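Local coordinates for protein Tv2483 (Treponema vincentii, PDB 6DET) that binds L-arginine with high selectivity and, as a solute-binding lipoprotein, probably delivers it to an ABC transporter for uptake, at residues A85-L90 / E107-H112; I65-C70 / P77-I82; A156-E161 / V167-M172; S30-K35 / V95-A100. All blocks are in the same frame, centred on the assembly; numbering follows the deposited sequence.

Contact 1. Residues A85-L90 / E107-H112; sequences AQKEIL and EERKQH. With ARG (arginine), chain B.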
# COMPACT_ATOMS: atom_id res chain seq x y z
N ALA A 85 7.35 4.03 -8.95
CA ALA A 85 8.80 4.14 -8.83
C ALA A 85 9.25 5.59 -8.69
O ALA A 85 10.37 5.83 -8.23
CB ALA A 85 9.48 3.52 -10.05
N GLN A 86 8.40 6.54 -9.07
CA GLN A 86 8.70 7.97 -9.02
C GLN A 86 8.19 8.65 -7.76
O GLN A 86 8.28 9.88 -7.66
CB GLN A 86 8.08 8.68 -10.24
CG GLN A 86 8.68 8.32 -11.59
CD GLN A 86 10.18 8.46 -11.59
OE1 GLN A 86 10.71 9.55 -11.43
NE2 GLN A 86 10.88 7.34 -11.73
N LYS A 87 7.62 7.89 -6.82
CA LYS A 87 6.84 8.49 -5.75
C LYS A 87 7.69 9.42 -4.90
O LYS A 87 7.21 10.48 -4.48
CB LYS A 87 6.16 7.40 -4.90
CG LYS A 87 7.07 6.38 -4.22
CD LYS A 87 6.25 5.28 -3.55
CE LYS A 87 7.17 4.18 -3.04
NZ LYS A 87 7.83 3.47 -4.21
N GLU A 88 8.95 9.07 -4.63
CA GLU A 88 9.78 9.91 -3.78
C GLU A 88 10.08 11.26 -4.44
O GLU A 88 10.04 12.31 -3.79
CB GLU A 88 11.08 9.19 -3.44
CG GLU A 88 11.86 9.90 -2.36
CD GLU A 88 13.17 9.23 -2.00
OE1 GLU A 88 13.60 8.32 -2.73
OE2 GLU A 88 13.76 9.65 -0.98
N ILE A 89 10.40 11.23 -5.73
CA ILE A 89 10.67 12.46 -6.47
C ILE A 89 9.41 13.31 -6.58
O ILE A 89 9.46 14.53 -6.41
CB ILE A 89 11.24 12.12 -7.86
CG1 ILE A 89 12.55 11.33 -7.74
CG2 ILE A 89 11.45 13.41 -8.68
CD1 ILE A 89 13.62 11.97 -6.87
N LEU A 90 8.26 12.69 -6.90
CA LEU A 90 7.04 13.47 -7.06
C LEU A 90 6.65 14.16 -5.76
O LEU A 90 6.19 15.31 -5.76
CB LEU A 90 5.91 12.58 -7.54
CG LEU A 90 6.16 12.02 -8.97
CD1 LEU A 90 5.20 10.88 -9.23
CD2 LEU A 90 6.02 13.10 -9.96
N GLU A 107 12.01 0.36 7.76
CA GLU A 107 13.04 1.11 8.47
C GLU A 107 13.77 2.06 7.53
O GLU A 107 14.00 3.23 7.87
CB GLU A 107 14.00 0.15 9.17
CG GLU A 107 13.37 -0.56 10.37
CD GLU A 107 12.80 0.41 11.41
OE1 GLU A 107 13.57 1.21 11.97
OE2 GLU A 107 11.57 0.39 11.63
N GLU A 108 14.12 1.59 6.34
CA GLU A 108 14.75 2.45 5.33
C GLU A 108 13.89 3.68 5.03
O GLU A 108 14.40 4.81 4.97
CB GLU A 108 15.02 1.65 4.05
CG GLU A 108 15.21 2.45 2.76
CD GLU A 108 16.56 3.11 2.66
OE1 GLU A 108 17.36 2.99 3.62
OE2 GLU A 108 16.84 3.75 1.63
N ARG A 109 12.59 3.47 4.83
CA ARG A 109 11.72 4.58 4.46
C ARG A 109 11.57 5.63 5.56
O ARG A 109 11.27 6.80 5.26
CB ARG A 109 10.36 4.05 4.06
CG ARG A 109 10.38 3.39 2.72
CD ARG A 109 9.05 2.72 2.39
NE ARG A 109 9.04 2.22 1.00
CZ ARG A 109 7.98 1.68 0.40
NH1 ARG A 109 6.83 1.54 1.07
NH2 ARG A 109 8.07 1.29 -0.88
N LYS A 110 11.82 5.26 6.82
CA LYS A 110 11.83 6.24 7.90
C LYS A 110 12.88 7.32 7.69
O LYS A 110 12.75 8.42 8.24
CB LYS A 110 12.06 5.57 9.27
CG LYS A 110 10.88 4.74 9.73
CD LYS A 110 11.12 4.03 11.09
CE LYS A 110 9.87 3.26 11.52
NZ LYS A 110 10.10 2.29 12.65
N GLN A 111 13.93 7.02 6.93
CA GLN A 111 14.97 7.99 6.61
C GLN A 111 14.64 8.83 5.38
O GLN A 111 15.42 9.71 5.03
CB GLN A 111 16.31 7.28 6.35
CG GLN A 111 16.71 6.25 7.37
CD GLN A 111 16.81 6.81 8.77
OE1 GLN A 111 17.16 7.98 8.95
NE2 GLN A 111 16.50 5.99 9.76
N HIS A 112 13.52 8.56 4.71
CA HIS A 112 13.19 9.26 3.48
C HIS A 112 11.85 9.96 3.52
O HIS A 112 11.57 10.79 2.65
CB HIS A 112 13.15 8.29 2.29
CG HIS A 112 14.47 7.69 1.94
ND1 HIS A 112 15.12 7.97 0.76
CD2 HIS A 112 15.25 6.81 2.60
CE1 HIS A 112 16.25 7.30 0.71
NE2 HIS A 112 16.36 6.58 1.81
N ARG B . 3.05 -1.86 0.00
CA ARG B . 3.66 -1.49 -1.30
C ARG B . 4.70 -0.39 -1.09
O ARG B . 4.62 0.29 -0.05
CB ARG B . 2.60 -1.01 -2.29
CG ARG B . 1.61 -2.09 -2.73
CD ARG B . 0.51 -1.58 -3.65
NE ARG B . 1.07 -1.13 -4.91
CZ ARG B . 1.17 0.15 -5.28
NH1 ARG B . 1.75 0.41 -6.45
NH2 ARG B . 0.73 1.13 -4.50
OXT ARG B . 5.57 -0.19 -1.94
O HOH W 1 10.12 2.58 -2.41
O HOH W 2 13.25 11.65 0.67

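Contact 2. Residues I65-C70 / P77-I82; sequences IFTELC and PIFYPI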
# COMPACT_ATOMS: atom_id res chain seq x y z
N ILE A 65 -11.14 7.36 2.89
CA ILE A 65 -10.49 8.03 4.02
C ILE A 65 -10.12 9.46 3.65
O ILE A 65 -10.45 10.42 4.36
CB ILE A 65 -9.26 7.23 4.50
CG1 ILE A 65 -9.67 5.89 5.13
CG2 ILE A 65 -8.46 8.04 5.52
CD1 ILE A 65 -8.53 4.92 5.42
N PHE A 66 -9.39 9.64 2.55
CA PHE A 66 -8.88 10.97 2.24
C PHE A 66 -9.98 11.89 1.75
O PHE A 66 -9.92 13.10 1.98
CB PHE A 66 -7.74 10.89 1.22
CG PHE A 66 -6.39 10.78 1.86
CD1 PHE A 66 -5.78 11.90 2.40
CD2 PHE A 66 -5.75 9.56 1.98
CE1 PHE A 66 -4.55 11.82 3.03
CE2 PHE A 66 -4.51 9.49 2.58
CZ PHE A 66 -3.91 10.60 3.11
N THR A 67 -11.02 11.35 1.10
CA THR A 67 -12.12 12.22 0.68
C THR A 67 -12.82 12.84 1.88
O THR A 67 -13.13 14.04 1.89
CB THR A 67 -13.12 11.42 -0.17
OG1 THR A 67 -12.48 10.94 -1.37
CG2 THR A 67 -14.31 12.28 -0.56
N GLU A 68 -13.07 12.03 2.92
CA GLU A 68 -13.78 12.52 4.10
C GLU A 68 -12.87 13.39 4.96
O GLU A 68 -13.31 14.42 5.50
CB GLU A 68 -14.33 11.34 4.91
CG GLU A 68 -14.94 11.72 6.25
CD GLU A 68 -16.12 12.66 6.14
OE1 GLU A 68 -16.58 12.94 5.01
OE2 GLU A 68 -16.58 13.15 7.20
N LEU A 69 -11.61 13.00 5.09
CA LEU A 69 -10.65 13.81 5.83
C LEU A 69 -10.55 15.21 5.24
O LEU A 69 -10.62 16.21 5.96
CB LEU A 69 -9.29 13.13 5.81
CG LEU A 69 -8.20 13.94 6.47
CD1 LEU A 69 -7.54 13.16 7.58
CD2 LEU A 69 -7.22 14.31 5.40
N CYS A 70 -10.40 15.31 3.91
CA CYS A 70 -10.30 16.62 3.28
C CYS A 70 -11.61 17.38 3.41
O CYS A 70 -11.61 18.61 3.61
CB CYS A 70 -9.88 16.46 1.81
SG CYS A 70 -8.19 15.99 1.57
N PRO A 77 -9.75 17.23 -2.09
CA PRO A 77 -8.82 16.12 -2.30
C PRO A 77 -8.58 15.93 -3.79
O PRO A 77 -9.53 15.91 -4.56
CB PRO A 77 -9.56 14.92 -1.71
CG PRO A 77 -11.00 15.23 -1.97
CD PRO A 77 -11.12 16.74 -1.81
N ILE A 78 -7.31 15.81 -4.18
CA ILE A 78 -6.96 15.54 -5.57
C ILE A 78 -6.23 14.20 -5.61
O ILE A 78 -5.10 14.08 -5.11
CB ILE A 78 -6.09 16.65 -6.18
CG1 ILE A 78 -6.86 17.97 -6.21
CG2 ILE A 78 -5.65 16.26 -7.62
CD1 ILE A 78 -5.98 19.14 -6.51
N PHE A 79 -6.83 13.20 -6.24
CA PHE A 79 -6.23 11.88 -6.29
C PHE A 79 -5.46 11.83 -7.59
O PHE A 79 -6.06 11.87 -8.66
CB PHE A 79 -7.28 10.78 -6.16
CG PHE A 79 -7.93 10.77 -4.80
CD1 PHE A 79 -7.27 10.22 -3.73
CD2 PHE A 79 -9.18 11.34 -4.60
CE1 PHE A 79 -7.85 10.22 -2.45
CE2 PHE A 79 -9.76 11.36 -3.33
CZ PHE A 79 -9.09 10.78 -2.26
N TYR A 80 -4.13 11.80 -7.49
CA TYR A 80 -3.27 11.98 -8.65
C TYR A 80 -2.60 10.65 -8.95
O TYR A 80 -1.80 10.17 -8.14
CB TYR A 80 -2.20 13.06 -8.42
CG TYR A 80 -1.42 13.32 -9.70
CD1 TYR A 80 -2.08 13.40 -10.93
CD2 TYR A 80 -0.04 13.47 -9.70
CE1 TYR A 80 -1.39 13.62 -12.11
CE2 TYR A 80 0.66 13.69 -10.89
CZ TYR A 80 -0.03 13.77 -12.09
OH TYR A 80 0.64 13.99 -13.28
N PRO A 81 -2.92 10.02 -10.07
CA PRO A 81 -2.24 8.76 -10.41
C PRO A 81 -0.77 9.00 -10.69
O PRO A 81 -0.41 9.83 -11.54
CB PRO A 81 -2.99 8.28 -11.66
CG PRO A 81 -4.29 8.99 -11.65
CD PRO A 81 -4.05 10.30 -10.97
N ILE A 82 0.08 8.23 -10.02
CA ILE A 82 1.52 8.32 -10.16
C ILE A 82 2.11 7.00 -10.62
O ILE A 82 1.48 5.94 -10.54
CB ILE A 82 2.21 8.74 -8.86
CG1 ILE A 82 1.92 7.73 -7.73
CG2 ILE A 82 1.75 10.17 -8.44
CD1 ILE A 82 2.80 7.91 -6.50

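Contact 3. Residues A156-E161 / V167-M172; sequences ALLNVE and VIIKAM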
# COMPACT_ATOMS: atom_id res chain seq x y z
N ALA A 156 12.12 -7.99 0.94
CA ALA A 156 11.39 -8.97 1.74
C ALA A 156 11.84 -10.39 1.40
O ALA A 156 12.08 -11.19 2.30
CB ALA A 156 9.89 -8.81 1.51
N LEU A 157 12.01 -10.70 0.10
CA LEU A 157 12.43 -12.05 -0.30
C LEU A 157 13.86 -12.33 0.13
O LEU A 157 14.17 -13.42 0.63
CB LEU A 157 12.31 -12.23 -1.82
CG LEU A 157 10.93 -12.34 -2.46
CD1 LEU A 157 11.05 -12.15 -4.01
CD2 LEU A 157 10.24 -13.65 -2.11
N LEU A 158 14.77 -11.38 -0.12
CA LEU A 158 16.17 -11.52 0.27
C LEU A 158 16.34 -11.70 1.77
O LEU A 158 17.44 -12.07 2.21
CB LEU A 158 16.98 -10.30 -0.18
CG LEU A 158 17.62 -10.36 -1.57
CD1 LEU A 158 16.63 -10.80 -2.62
CD2 LEU A 158 18.21 -9.01 -1.93
N ASN A 159 15.31 -11.44 2.57
CA ASN A 159 15.36 -11.65 4.00
C ASN A 159 14.81 -13.00 4.44
O ASN A 159 14.77 -13.28 5.64
CB ASN A 159 14.63 -10.53 4.73
CG ASN A 159 15.57 -9.47 5.20
OD1 ASN A 159 16.20 -9.61 6.25
ND2 ASN A 159 15.71 -8.41 4.42
N VAL A 160 14.42 -13.84 3.49
CA VAL A 160 14.07 -15.23 3.77
C VAL A 160 15.33 -16.07 3.62
O VAL A 160 15.95 -16.08 2.55
CB VAL A 160 12.95 -15.70 2.83
CG1 VAL A 160 12.59 -17.15 3.07
CG2 VAL A 160 11.73 -14.80 2.98
N GLU A 161 15.73 -16.77 4.68
CA GLU A 161 16.99 -17.51 4.66
C GLU A 161 17.04 -18.49 3.50
O GLU A 161 18.03 -18.56 2.77
CB GLU A 161 17.20 -18.25 5.99
CG GLU A 161 17.25 -17.36 7.22
CD GLU A 161 18.27 -16.24 7.10
OE1 GLU A 161 19.19 -16.36 6.27
OE2 GLU A 161 18.13 -15.24 7.83
N VAL A 167 17.38 -17.10 -5.69
CA VAL A 167 16.16 -16.67 -6.37
C VAL A 167 16.54 -15.67 -7.45
O VAL A 167 17.50 -14.91 -7.31
CB VAL A 167 15.16 -16.07 -5.37
CG1 VAL A 167 13.97 -15.46 -6.10
CG2 VAL A 167 14.68 -17.13 -4.41
N ILE A 168 15.79 -15.70 -8.55
CA ILE A 168 15.80 -14.65 -9.56
C ILE A 168 14.57 -13.79 -9.33
O ILE A 168 13.45 -14.31 -9.29
CB ILE A 168 15.79 -15.25 -10.98
CG1 ILE A 168 16.94 -16.23 -11.16
CG2 ILE A 168 15.88 -14.15 -12.05
CD1 ILE A 168 16.85 -17.05 -12.45
N ILE A 169 14.76 -12.48 -9.19
CA ILE A 169 13.66 -11.57 -8.91
C ILE A 169 13.36 -10.75 -10.16
O ILE A 169 14.26 -10.12 -10.73
CB ILE A 169 13.98 -10.67 -7.71
CG1 ILE A 169 14.11 -11.56 -6.47
CG2 ILE A 169 12.89 -9.63 -7.52
CD1 ILE A 169 14.69 -10.86 -5.27
N LYS A 170 12.11 -10.78 -10.61
CA LYS A 170 11.67 -9.98 -11.76
C LYS A 170 10.74 -8.89 -11.24
O LYS A 170 9.72 -9.19 -10.63
CB LYS A 170 10.96 -10.81 -12.82
CG LYS A 170 11.90 -11.60 -13.70
CD LYS A 170 11.16 -12.34 -14.80
CE LYS A 170 12.13 -13.16 -15.63
NZ LYS A 170 13.19 -12.32 -16.24
N ALA A 171 11.10 -7.64 -11.50
CA ALA A 171 10.30 -6.50 -11.08
C ALA A 171 9.37 -6.07 -12.22
O ALA A 171 9.82 -5.91 -13.36
CB ALA A 171 11.19 -5.32 -10.67
N MET A 172 8.10 -5.89 -11.90
CA MET A 172 7.08 -5.52 -12.86
C MET A 172 6.35 -4.26 -12.43
O MET A 172 6.39 -3.86 -11.26
CB MET A 172 6.12 -6.69 -13.05
CG MET A 172 6.90 -7.98 -13.17
SD MET A 172 6.01 -9.33 -13.95
CE MET A 172 7.39 -10.32 -14.54

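Contact 4. Residues S30-K35 / V95-A100; sequences SKVQVK and VIDCIA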
# COMPACT_ATOMS: atom_id res chain seq x y z
N SER A 30 -0.08 25.33 6.48
CA SER A 30 -0.49 26.59 5.87
C SER A 30 -0.52 26.51 4.35
O SER A 30 -1.43 27.04 3.70
CB SER A 30 0.44 27.70 6.33
OG SER A 30 0.23 27.93 7.72
N LYS A 31 0.49 25.88 3.75
CA LYS A 31 0.53 25.80 2.29
C LYS A 31 -0.69 25.07 1.74
O LYS A 31 -1.31 25.51 0.76
CB LYS A 31 1.82 25.13 1.85
CG LYS A 31 3.06 26.00 1.92
CD LYS A 31 4.33 25.24 1.52
CE LYS A 31 5.56 26.07 1.89
NZ LYS A 31 6.85 25.34 1.77
N VAL A 32 -1.06 23.95 2.38
CA VAL A 32 -2.23 23.18 1.95
C VAL A 32 -3.51 23.97 2.17
O VAL A 32 -4.42 23.95 1.33
CB VAL A 32 -2.25 21.83 2.69
CG1 VAL A 32 -3.61 21.17 2.58
CG2 VAL A 32 -1.13 20.96 2.16
N GLN A 33 -3.62 24.67 3.31
CA GLN A 33 -4.83 25.44 3.56
C GLN A 33 -5.01 26.57 2.55
O GLN A 33 -6.14 26.86 2.15
CB GLN A 33 -4.83 26.02 4.98
CG GLN A 33 -6.19 26.60 5.28
CD GLN A 33 -6.36 27.07 6.71
OE1 GLN A 33 -5.43 27.62 7.32
NE2 GLN A 33 -7.57 26.91 7.22
N VAL A 34 -3.92 27.22 2.14
CA VAL A 34 -4.03 28.35 1.22
C VAL A 34 -4.46 27.87 -0.16
O VAL A 34 -5.33 28.48 -0.80
CB VAL A 34 -2.70 29.13 1.16
CG1 VAL A 34 -2.74 30.18 0.03
CG2 VAL A 34 -2.43 29.83 2.53
N LYS A 35 -3.84 26.78 -0.64
CA LYS A 35 -4.25 26.15 -1.91
C LYS A 35 -5.62 25.52 -1.78
O LYS A 35 -6.28 25.29 -2.80
CB LYS A 35 -3.29 25.05 -2.35
CG LYS A 35 -1.83 25.41 -2.41
CD LYS A 35 -0.97 24.13 -2.38
CE LYS A 35 0.51 24.46 -2.18
NZ LYS A 35 1.42 23.30 -2.31
N VAL A 95 4.98 17.77 -6.56
CA VAL A 95 3.90 17.39 -7.47
C VAL A 95 2.73 16.80 -6.69
O VAL A 95 1.57 17.06 -7.02
CB VAL A 95 4.42 16.41 -8.54
CG1 VAL A 95 3.26 15.97 -9.45
CG2 VAL A 95 5.53 17.06 -9.35
N ILE A 96 3.02 15.98 -5.67
CA ILE A 96 2.03 15.48 -4.73
C ILE A 96 2.39 15.96 -3.33
O ILE A 96 3.52 16.39 -3.07
CB ILE A 96 1.91 13.96 -4.76
CG1 ILE A 96 3.25 13.32 -4.37
CG2 ILE A 96 1.52 13.56 -6.20
CD1 ILE A 96 3.31 11.73 -4.50
N ASP A 97 1.43 15.83 -2.42
CA ASP A 97 1.63 16.18 -1.01
C ASP A 97 1.79 14.96 -0.11
O ASP A 97 2.30 15.09 1.02
CB ASP A 97 0.44 17.02 -0.50
CG ASP A 97 0.35 18.37 -1.21
OD1 ASP A 97 1.39 19.03 -1.40
OD2 ASP A 97 -0.77 18.79 -1.57
N CYS A 98 1.33 13.80 -0.56
CA CYS A 98 1.42 12.59 0.25
C CYS A 98 1.20 11.40 -0.68
O CYS A 98 0.83 11.57 -1.85
CB CYS A 98 0.40 12.61 1.38
SG CYS A 98 -1.31 12.61 0.86
N ILE A 99 1.45 10.21 -0.14
CA ILE A 99 1.40 8.96 -0.91
C ILE A 99 0.52 7.98 -0.15
O ILE A 99 0.72 7.79 1.06
CB ILE A 99 2.79 8.33 -1.12
CG1 ILE A 99 3.79 9.35 -1.70
CG2 ILE A 99 2.67 7.13 -2.07
CD1 ILE A 99 5.23 8.94 -1.50
N ALA A 100 -0.47 7.41 -0.83
CA ALA A 100 -1.33 6.37 -0.27
C ALA A 100 -1.19 5.14 -1.18
O ALA A 100 -0.09 4.86 -1.65
CB ALA A 100 -2.76 6.90 -0.13
O HOH W 3 1.80 21.72 -0.30

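Contact 1. Residues A85-L90 / E107-H112
The His112 ring meets Glu88 at its edge. ND1 donates to Glu88 OE2 over 2.8 Å, at an N-H...O angle of 164°. The acceptor lies almost exactly in the ring plane, but the proton arrives on the syn side of the carboxylate and 31° out of its plane. The two planes stand 60° apart. A water also donates to Glu88 OE2 and to His112 O, so Glu88 OE2 accepts two bonds. At the far edge of the ring, NE2 makes only a weak bond to Glu108 OE2.

The second flat group is the Arg109 guanidinium. The bound arginine's carboxylate lies at its edge. NH1 reaches ligand O at 2.8 Å and NH2 reaches ligand OXT at 3.1 Å, both nearly straight. Phe103 adds a cation-pi contact. Lys87 CE comes in obliquely, 3.7 Å from Arg109 NH2. A bend at the end of the chain turns Lys87 NZ toward Trp84 O and Asp150 O, and one water accepts from both NZ and Arg109 NH2.

This paired grip suits the alpha-carboxylate of an amino acid in a family 3 solute-binding protein. The gathered positive charge probably favours the ligand's anionic end.

Contact 2. Residues I65-C70 / P77-I82
Phe79 turns the edge of its ring to Phe66 and Thr67, where helix 61-73 packs on strand 76-81. This is the helix-on-sheet layering of an alpha/beta lobe in a family 3 solute-binding protein. The helix and strand segments run close to antiparallel, at 154°, with their axes 8.7 Å apart at closest approach.

The first shell has two centres. At one, Phe66 CB lies 3.7 Å from Phe79 CE1, near the ring plane. Phe66 thus meets Phe79 through its beta carbon, while its own ring leads away from the strand. At the other, Cys70 closes on Pro77. Its CB sits beside the proline ring, 3.8 Å from Pro77 CD, and its sulfur meets Pro77 CB. Pro77 also approaches the helix backbone, with CG 4.2 Å from Thr67 CA. No hydrogen bond joins the two segments.

The next shell fixes these groups. The Phe66 ring packs edge-to-face with Phe221 and touches Leu38 and Ile40. Leu38 also meets Cys70, and Ile40 meets Phe79. The strand is held in the sheet by backbone bonds from Ile78 and Tyr80 to strand 37-42. On another side of the helix, Leu69 packs on Ile234 and Val237 of helix 228-243.

Thr67 has its polar end tied back to its own helix, by a hydrogen bond with Ile63 O. With OG1 anti to the carbonyl carbon (chi1 -63°), that same oxygen also touches the edge of the Phe79 ring, 3.4 Å from CE2.

Contact 3. Residues A156-E161 / V167-M172
Leu157 is the first residue of 156-161 to meet strand 167-172. Its CB points at the strand, and its CD1 rests 4.0 Å from Ile169 CG1. The same methyl is 4.1 Å from Ile169 CD1, so it lies alongside the end of the isoleucine. The leucine and the isoleucine lie side by side and point opposite ways. Leu157 is buried, and it also packs on Ile145 and Val147 of strand 143-148 and on Ile214.

Leu158 comes next and is more exposed. Its torsions (chi1 -90°, chi2 49°) swing CD1 back toward the strand. There it meets Ile169 CD1 methyl to methyl at 3.3 Å, tighter than usual for two carbons. Ile169 therefore receives both leucines at its longer branch. That branch reaches the helix with CG1 anti to the carbonyl carbon (chi1 -64°).

After the helix, Val160 turns to Leu137 and Ile214 instead.

Strand 143-148, helix 153-158 and strand 167-172 form a beta-alpha-beta unit, and the contact joins its helix to its second strand. The two strands are parallel neighbours. Across 156-161 and 167-172 the chemistry is wholly apolar. The packing thus relies on methyl shape and burial, with no polar bond to fix its direction.

Contact 4. Residues S30-K35 / V95-A100
Val32 and Lys35 of helix 28-35 both face Asp97, just ahead of strand 98-104. The more buried part is Val32 against the carboxylate. Val32 CG2 lies 4.3 Å from Asp97 OD2, an apolar branch beside an oxygen with no bond between them. Val32 also packs on Ile75, and Asp97 touches Leu38, so apolar neighbours line part of this side.

The other part is looser and open to solvent. Lys35 is exposed and poorly ordered. Its extended chain brings NZ to 4.4 Å from Asp97 OD1, too far for a salt bridge. A water fills the step between them. It accepts from Lys35 NZ at 2.6 Å and donates to Asp97 OD1 at 2.9 Å. The opposite charges probably attract, but the link is indirect.

Asp97 has stronger partners outside the helix. OD2 accepts from Val39 N, and OD1 forms a salt bridge with Arg224 NH2. Arg224 NH1 also bonds Ile96 O. The carboxylate is thus held by backbone and arginine, and the lysine contributes through water alone. Only 80 Å² is buried between the two segments.

The arrangement places the N-terminal helix 28-35 beside the N-terminal end of strand 98-104, an inner strand of the central sheet. There strand 98-104 pairs in parallel with strand 37-42 and antiparallel with strand 215-223, forming the mixed sheet of a periplasmic-type binding-protein lobe.

Overall arrangement
Contacts 1, 2 and 4 adjoin one another, and contact 3 stands apart. Contacts 2 and 4 have centres about 10 Å apart and meet where Tyr80 packs on Val95 and Ile96. Contact 1 touches contact 2 through Leu90 and Lys87 on Ile82. It touches contact 4 through Lys87 on Ile99 and a probable hydrogen bond from Ile96 N to Leu90 O. Contact 3 lies across the chain's centre from contacts 2 and 4, with centres about 32 and 34 Å away, though all three reach the same sheet. Of the four, contact 1 holds a residue of the arginine pocket, Arg109, which shares the ligand with residues such as Glu148 and Asp193. The side chains of Phe79 and Leu157 lie about 12 and 13 Å from the bound arginine.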